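Long-range contact in glycosyl hydrolase, family 38 (Enterococcus faecalis, PDB 5KBP), which probably acts as an alpha-mannosidase of glycoside hydrolase family 38, cleaving alpha-linked mannose from carbohydrate substrates: residues S287-N298 with S703-H714. Sequence-based numbering, arbitrary orientation.
Sequences SQETDGWYTLAN and SDTWENPTNPQH
Trp706 lays one indole face flat against Gly292, whose CA stands 3.4 Å from the centroid of the six-membered ring and almost on its normal, a CH-pi contact. The backbone oxygen of Gln288 lies at the edge of this ring, where it also takes a hydrogen bond from the Ser703 hydroxyl (OG to O 2.8 Å). A chi1 of -170° swings the Trp706 indole away from its own backbone N and across the glycine, while its NE1 turns back to Thr710 O, 3.2 Å away in the ring plane, which helps fix the indole. Trp293 answers from the other segment: Asn708 CA sits over its six-membered ring, and Pro709 CD touches Trp293 CH2 at 3.4 Å. The Glu707 carboxylate is steeply turned to this indole (76°) and takes a weak bond from Trp293 NE1 on OE1. Between the two tryptophans, Asp291 O receives a nearly straight bond from Glu707 N (2.7 Å), and Asn708 ND2 donates to Gly292 O (3.0 Å) from above the carbonyl plane. Asn708 OD1 accepts from both Thr710 N, an Asx turn, and Thr710 OG1, steadying that amide. Farther along, Ala297 CB meets His714 CE1 at 3.5 Å, beside Asn298, whose ND2 bonds Glu737. The loop between strand 280-282 and helix 304-332 is thus joined to the connection entering strand 713-714 by indole faces and donors to backbone carbonyls, without a salt bridge, so the grip rests on shape and backbone geometry.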
ATOM      1  N   SER A 287       8.674  16.853  28.650  1.00 70.55           N
ATOM      2  CA  SER A 287       7.867  16.633  29.851  1.00 66.39           C
ATOM      3  C   SER A 287       8.718  16.088  30.996  1.00 65.28           C
ATOM      4  O   SER A 287       8.322  15.156  31.701  1.00 56.42           O
ATOM      5  CB  SER A 287       6.683  15.705  29.562  1.00 65.32           C
ATOM      6  OG  SER A 287       5.910  16.185  28.477  1.00 63.42           O
ATOM      7  N   GLN A 288       9.904  16.674  31.180  1.00 72.05           N
ATOM      8  CA  GLN A 288      10.829  16.178  32.193  1.00 70.72           C
ATOM      9  C   GLN A 288      10.284  16.366  33.603  1.00 66.58           C
ATOM     10  O   GLN A 288      10.538  15.530  34.478  1.00 61.15           O
ATOM     11  CB  GLN A 288      12.186  16.873  32.061  1.00 80.26           C
ATOM     12  CG  GLN A 288      12.913  16.616  30.748  1.00 84.02           C
ATOM     13  CD  GLN A 288      12.498  17.571  29.645  1.00 86.17           C
ATOM     14  OE1 GLN A 288      11.483  18.260  29.751  1.00 82.25           O
ATOM     15  NE2 GLN A 288      13.289  17.620  28.580  1.00 91.27           N
ATOM     16  N   GLU A 289       9.539  17.445  33.844  1.00 74.20           N
ATOM     17  CA  GLU A 289       9.041  17.773  35.175  1.00 76.78           C
ATOM     18  C   GLU A 289       7.600  17.321  35.391  1.00 68.12           C
ATOM     19  O   GLU A 289       6.871  17.928  36.181  1.00 70.47           O
ATOM     20  CB  GLU A 289       9.178  19.274  35.432  1.00 80.16           C
ATOM     21  CG  GLU A 289      10.615  19.769  35.397  1.00 87.82           C
ATOM     22  CD  GLU A 289      10.728  21.257  35.659  1.00102.74           C
ATOM     23  OE1 GLU A 289       9.687  21.946  35.654  1.00106.83           O
ATOM     24  OE2 GLU A 289      11.861  21.736  35.873  1.00106.39           O
ATOM     25  N   THR A 290       7.177  16.266  34.706  1.00 62.20           N
ATOM     26  CA  THR A 290       5.870  15.657  34.901  1.00 56.79           C
ATOM     27  C   THR A 290       6.033  14.348  35.665  1.00 61.38           C
ATOM     28  O   THR A 290       7.136  13.973  36.073  1.00 58.26           O
ATOM     29  CB  THR A 290       5.174  15.430  33.557  1.00 57.77           C
ATOM     30  OG1 THR A 290       5.918  14.479  32.785  1.00 58.24           O
ATOM     31  CG2 THR A 290       5.081  16.736  32.781  1.00 52.79           C
ATOM     32  N   ASP A 291       4.918  13.641  35.861  1.00 71.19           N
ATOM     33  CA  ASP A 291       4.981  12.357  36.548  1.00 79.05           C
ATOM     34  C   ASP A 291       5.626  11.267  35.700  1.00 72.71           C
ATOM     35  O   ASP A 291       5.908  10.184  36.225  1.00 67.65           O
ATOM     36  CB  ASP A 291       3.580  11.921  36.988  1.00 85.24           C
ATOM     37  CG  ASP A 291       2.554  12.017  35.873  1.00 93.03           C
ATOM     38  OD1 ASP A 291       2.890  11.702  34.711  1.00 95.52           O
ATOM     39  OD2 ASP A 291       1.405  12.408  36.161  1.00 95.70           O
ATOM     40  N   GLY A 292       5.864  11.523  34.413  1.00 67.30           N
ATOM     41  CA  GLY A 292       6.529  10.573  33.546  1.00 63.39           C
ATOM     42  C   GLY A 292       5.670   9.435  33.041  1.00 61.15           C
ATOM     43  O   GLY A 292       6.189   8.558  32.338  1.00 59.49           O
ATOM     44  N   TRP A 293       4.378   9.418  33.370  1.00 53.56           N
ATOM     45  CA  TRP A 293       3.492   8.346  32.936  1.00 56.98           C
ATOM     46  C   TRP A 293       2.935   8.555  31.537  1.00 53.34           C
ATOM     47  O   TRP A 293       2.568   7.572  30.882  1.00 50.49           O
ATOM     48  CB  TRP A 293       2.324   8.185  33.915  1.00 59.23           C
ATOM     49  CG  TRP A 293       2.734   7.676  35.257  1.00 66.98           C
ATOM     50  CD1 TRP A 293       2.702   8.358  36.439  1.00 68.72           C
ATOM     51  CD2 TRP A 293       3.239   6.370  35.558  1.00 66.49           C
ATOM     52  NE1 TRP A 293       3.152   7.554  37.459  1.00 71.31           N
ATOM     53  CE2 TRP A 293       3.490   6.329  36.944  1.00 69.93           C
ATOM     54  CE3 TRP A 293       3.502   5.232  34.791  1.00 62.68           C
ATOM     55  CZ2 TRP A 293       3.991   5.195  37.577  1.00 65.87           C
ATOM     56  CZ3 TRP A 293       3.999   4.110  35.420  1.00 58.89           C
ATOM     57  CH2 TRP A 293       4.236   4.098  36.799  1.00 60.03           C
ATOM     58  N   TYR A 294       2.856   9.795  31.065  1.00 55.67           N
ATOM     59  CA  TYR A 294       2.242  10.091  29.777  1.00 62.87           C
ATOM     60  C   TYR A 294       3.171  10.926  28.908  1.00 64.14           C
ATOM     61  O   TYR A 294       2.746  11.864  28.228  1.00 59.22           O
ATOM     62  CB  TYR A 294       0.895  10.782  29.967  1.00 68.72           C
ATOM     63  CG  TYR A 294      -0.074   9.943  30.764  1.00 70.46           C
ATOM     64  CD1 TYR A 294      -0.815   8.937  30.155  1.00 71.50           C
ATOM     65  CD2 TYR A 294      -0.234  10.139  32.128  1.00 74.29           C
ATOM     66  CE1 TYR A 294      -1.695   8.159  30.883  1.00 75.50           C
ATOM     67  CE2 TYR A 294      -1.111   9.367  32.864  1.00 77.67           C
ATOM     68  CZ  TYR A 294      -1.840   8.378  32.236  1.00 78.74           C
ATOM     69  OH  TYR A 294      -2.716   7.606  32.963  1.00 79.38           O
ATOM     70  N   THR A 295       4.463  10.589  28.918  1.00 74.01           N
ATOM     71  CA  THR A 295       5.391  11.164  27.949  1.00 64.71           C
ATOM     72  C   THR A 295       5.122  10.631  26.548  1.00 53.83           C
ATOM     73  O   THR A 295       5.369  11.330  25.557  1.00 50.58           O
ATOM     74  CB  THR A 295       6.834  10.860  28.365  1.00 67.89           C
ATOM     75  OG1 THR A 295       7.069  11.355  29.689  1.00 72.41           O
ATOM     76  CG2 THR A 295       7.830  11.509  27.411  1.00 79.23           C
ATOM     77  N   LEU A 296       4.596   9.408  26.453  1.00 55.64           N
ATOM     78  CA  LEU A 296       4.412   8.679  25.199  1.00 57.48           C
ATOM     79  C   LEU A 296       5.741   8.412  24.500  1.00 54.02           C
ATOM     80  O   LEU A 296       5.780   8.224  23.281  1.00 58.08           O
ATOM     81  CB  LEU A 296       3.443   9.408  24.258  1.00 58.67           C
ATOM     82  CG  LEU A 296       2.119   9.829  24.900  1.00 61.23           C
ATOM     83  CD1 LEU A 296       1.194  10.464  23.875  1.00 54.92           C
ATOM     84  CD2 LEU A 296       1.444   8.643  25.577  1.00 66.06           C
ATOM     85  N   ALA A 297       6.835   8.381  25.265  1.00 47.64           N
ATOM     86  CA  ALA A 297       8.147   8.139  24.674  1.00 49.82           C
ATOM     87  C   ALA A 297       8.292   6.705  24.185  1.00 51.21           C
ATOM     88  O   ALA A 297       9.108   6.437  23.295  1.00 62.39           O
ATOM     89  CB  ALA A 297       9.249   8.458  25.683  1.00 50.61           C
ATOM     90  N   ASN A 298       7.515   5.773  24.744  1.00 48.05           N
ATOM     91  CA  ASN A 298       7.580   4.378  24.319  1.00 46.47           C
ATOM     92  C   ASN A 298       7.033   4.156  22.915  1.00 45.79           C
ATOM     93  O   ASN A 298       7.067   3.019  22.432  1.00 50.73           O
ATOM     94  CB  ASN A 298       6.835   3.491  25.318  1.00 46.67           C
ATOM     95  CG  ASN A 298       7.528   3.429  26.662  1.00 52.15           C
ATOM     96  OD1 ASN A 298       6.928   3.714  27.698  1.00 53.17           O
ATOM     97  ND2 ASN A 298       8.805   3.066  26.651  1.00 49.89           N
ATOM     98  N   SER A 703      13.699  13.674  37.874  1.00 88.83           N
ATOM     99  CA  SER A 703      13.095  14.807  38.563  1.00 91.71           C
ATOM    100  C   SER A 703      12.210  14.340  39.721  1.00 91.49           C
ATOM    101  O   SER A 703      11.893  13.157  39.870  1.00 91.27           O
ATOM    102  CB  SER A 703      12.277  15.655  37.588  1.00 88.69           C
ATOM    103  OG  SER A 703      11.123  14.961  37.149  1.00 89.31           O
ATOM    104  N   ASP A 704      11.799  15.306  40.546  1.00 89.93           N
ATOM    105  CA  ASP A 704      11.065  14.990  41.767  1.00 93.66           C
ATOM    106  C   ASP A 704       9.617  14.609  41.480  1.00 95.78           C
ATOM    107  O   ASP A 704       9.085  13.680  42.097  1.00100.91           O
ATOM    108  CB  ASP A 704      11.122  16.176  42.731  1.00 98.93           C
ATOM    109  CG  ASP A 704      12.540  16.653  42.982  1.00101.22           C
ATOM    110  OD1 ASP A 704      13.330  16.699  42.015  1.00 98.81           O
ATOM    111  OD2 ASP A 704      12.864  16.977  44.143  1.00101.80           O
ATOM    112  N   THR A 705       8.964  15.315  40.553  1.00 86.81           N
ATOM    113  CA  THR A 705       7.580  15.002  40.208  1.00 86.13           C
ATOM    114  C   THR A 705       7.451  13.654  39.513  1.00 77.75           C
ATOM    115  O   THR A 705       6.352  13.091  39.464  1.00 73.52           O
ATOM    116  CB  THR A 705       7.002  16.098  39.309  1.00 89.41           C
ATOM    117  OG1 THR A 705       7.514  17.373  39.714  1.00 95.30           O
ATOM    118  CG2 THR A 705       5.482  16.122  39.399  1.00 86.48           C
ATOM    119  N   TRP A 706       8.552  13.120  38.992  1.00 69.68           N
ATOM    120  CA  TRP A 706       8.516  11.913  38.179  1.00 68.70           C
ATOM    121  C   TRP A 706       8.175  10.694  39.029  1.00 71.44           C
ATOM    122  O   TRP A 706       8.728  10.505  40.117  1.00 70.14           O
ATOM    123  CB  TRP A 706       9.868  11.733  37.497  1.00 67.02           C
ATOM    124  CG  TRP A 706       9.930  10.668  36.455  1.00 65.24           C
ATOM    125  CD1 TRP A 706      10.030   9.324  36.661  1.00 60.66           C
ATOM    126  CD2 TRP A 706       9.936  10.859  35.035  1.00 66.87           C
ATOM    127  NE1 TRP A 706      10.082   8.665  35.456  1.00 64.64           N
ATOM    128  CE2 TRP A 706      10.026   9.585  34.442  1.00 69.13           C
ATOM    129  CE3 TRP A 706       9.865  11.984  34.208  1.00 62.47           C
ATOM    130  CZ2 TRP A 706      10.047   9.403  33.062  1.00 64.05           C
ATOM    131  CZ3 TRP A 706       9.887  11.803  32.836  1.00 61.81           C
ATOM    132  CH2 TRP A 706       9.977  10.522  32.278  1.00 59.86           C
ATOM    133  N   GLU A 707       7.262   9.861  38.524  1.00 68.11           N
ATOM    134  CA  GLU A 707       6.831   8.658  39.223  1.00 67.04           C
ATOM    135  C   GLU A 707       6.994   7.382  38.410  1.00 64.88           C
ATOM    136  O   GLU A 707       6.823   6.291  38.966  1.00 65.24           O
ATOM    137  CB  GLU A 707       5.360   8.789  39.652  1.00 72.37           C
ATOM    138  CG  GLU A 707       5.062  10.021  40.490  1.00 82.10           C
ATOM    139  CD  GLU A 707       3.577  10.241  40.694  1.00 86.29           C
ATOM    140  OE1 GLU A 707       2.782   9.373  40.273  1.00 84.58           O
ATOM    141  OE2 GLU A 707       3.201  11.283  41.271  1.00 88.58           O
ATOM    142  N   ASN A 708       7.312   7.481  37.125  1.00 63.02           N
ATOM    143  CA  ASN A 708       7.507   6.290  36.304  1.00 65.42           C
ATOM    144  C   ASN A 708       8.796   5.587  36.719  1.00 66.37           C
ATOM    145  O   ASN A 708       9.848   6.231  36.794  1.00 76.73           O
ATOM    146  CB  ASN A 708       7.556   6.684  34.826  1.00 62.87           C
ATOM    147  CG  ASN A 708       7.422   5.497  33.888  1.00 64.23           C
ATOM    148  OD1 ASN A 708       8.004   4.436  34.111  1.00 68.77           O
ATOM    149  ND2 ASN A 708       6.655   5.679  32.819  1.00 55.75           N
ATOM    150  N   PRO A 709       8.760   4.280  37.001  1.00 61.08           N
ATOM    151  CA  PRO A 709      10.000   3.569  37.355  1.00 61.47           C
ATOM    152  C   PRO A 709      10.996   3.468  36.211  1.00 69.45           C
ATOM    153  O   PRO A 709      12.150   3.092  36.454  1.00 73.73           O
ATOM    154  CB  PRO A 709       9.500   2.182  37.781  1.00 57.84           C
ATOM    155  CG  PRO A 709       8.193   2.024  37.070  1.00 57.23           C
ATOM    156  CD  PRO A 709       7.584   3.394  37.051  1.00 57.50           C
ATOM    157  N   THR A 710      10.593   3.784  34.983  1.00 60.11           N
ATOM    158  CA  THR A 710      11.493   3.810  33.843  1.00 60.08           C
ATOM    159  C   THR A 710      11.602   5.232  33.311  1.00 59.73           C
ATOM    160  O   THR A 710      10.764   6.093  33.596  1.00 53.82           O
ATOM    161  CB  THR A 710      11.017   2.872  32.722  1.00 59.86           C
ATOM    162  OG1 THR A 710       9.746   3.316  32.232  1.00 54.92           O
ATOM    163  CG2 THR A 710      10.890   1.445  33.235  1.00 55.51           C
ATOM    164  N   ASN A 711      12.652   5.471  32.529  1.00 65.60           N
ATOM    165  CA  ASN A 711      12.895   6.765  31.894  1.00 61.37           C
ATOM    166  C   ASN A 711      13.261   6.536  30.433  1.00 57.23           C
ATOM    167  O   ASN A 711      14.421   6.697  30.035  1.00 58.14           O
ATOM    168  CB  ASN A 711      13.995   7.534  32.629  1.00 62.88           C
ATOM    169  CG  ASN A 711      14.199   8.931  32.079  1.00 57.86           C
ATOM    170  OD1 ASN A 711      13.293   9.516  31.483  1.00 57.03           O
ATOM    171  ND2 ASN A 711      15.393   9.476  32.276  1.00 58.48           N
ATOM    172  N   PRO A 712      12.289   6.155  29.603  1.00 58.41           N
ATOM    173  CA  PRO A 712      12.590   5.918  28.184  1.00 54.20           C
ATOM    174  C   PRO A 712      12.804   7.230  27.445  1.00 54.42           C
ATOM    175  O   PRO A 712      11.996   8.157  27.547  1.00 54.50           O
ATOM    176  CB  PRO A 712      11.348   5.176  27.678  1.00 49.83           C
ATOM    177  CG  PRO A 712      10.251   5.652  28.566  1.00 50.01           C
ATOM    178  CD  PRO A 712      10.875   5.887  29.919  1.00 52.01           C
ATOM    179  N   GLN A 713      13.901   7.304  26.697  1.00 56.56           N
ATOM    180  CA  GLN A 713      14.271   8.496  25.954  1.00 52.65           C
ATOM    181  C   GLN A 713      14.373   8.179  24.468  1.00 56.10           C
ATOM    182  O   GLN A 713      14.573   7.028  24.067  1.00 59.10           O
ATOM    183  CB  GLN A 713      15.604   9.067  26.456  1.00 50.84           C
ATOM    184  CG  GLN A 713      15.559   9.607  27.871  1.00 55.20           C
ATOM    185  CD  GLN A 713      14.763  10.892  27.977  1.00 66.00           C
ATOM    186  OE1 GLN A 713      14.589  11.613  26.995  1.00 65.31           O
ATOM    187  NE2 GLN A 713      14.275  11.185  29.176  1.00 67.92           N
ATOM    188  N   HIS A 714      14.237   9.221  23.651  1.00 54.35           N
ATOM    189  CA  HIS A 714      14.367   9.095  22.207  1.00 47.36           C
ATOM    190  C   HIS A 714      15.824   9.265  21.797  1.00 51.89           C
ATOM    191  O   HIS A 714      16.540  10.113  22.334  1.00 53.11           O
ATOM    192  CB  HIS A 714      13.512  10.140  21.486  1.00 53.53           C
ATOM    193  CG  HIS A 714      12.069  10.128  21.885  1.00 76.84           C
ATOM    194  ND1 HIS A 714      11.605  10.753  23.022  1.00 84.68           N
ATOM    195  CD2 HIS A 714      10.985   9.576  21.289  1.00 82.80           C
ATOM    196  CE1 HIS A 714      10.297  10.583  23.113  1.00 87.44           C
ATOM    197  NE2 HIS A 714       9.897   9.872  22.075  1.00 84.59           N
TER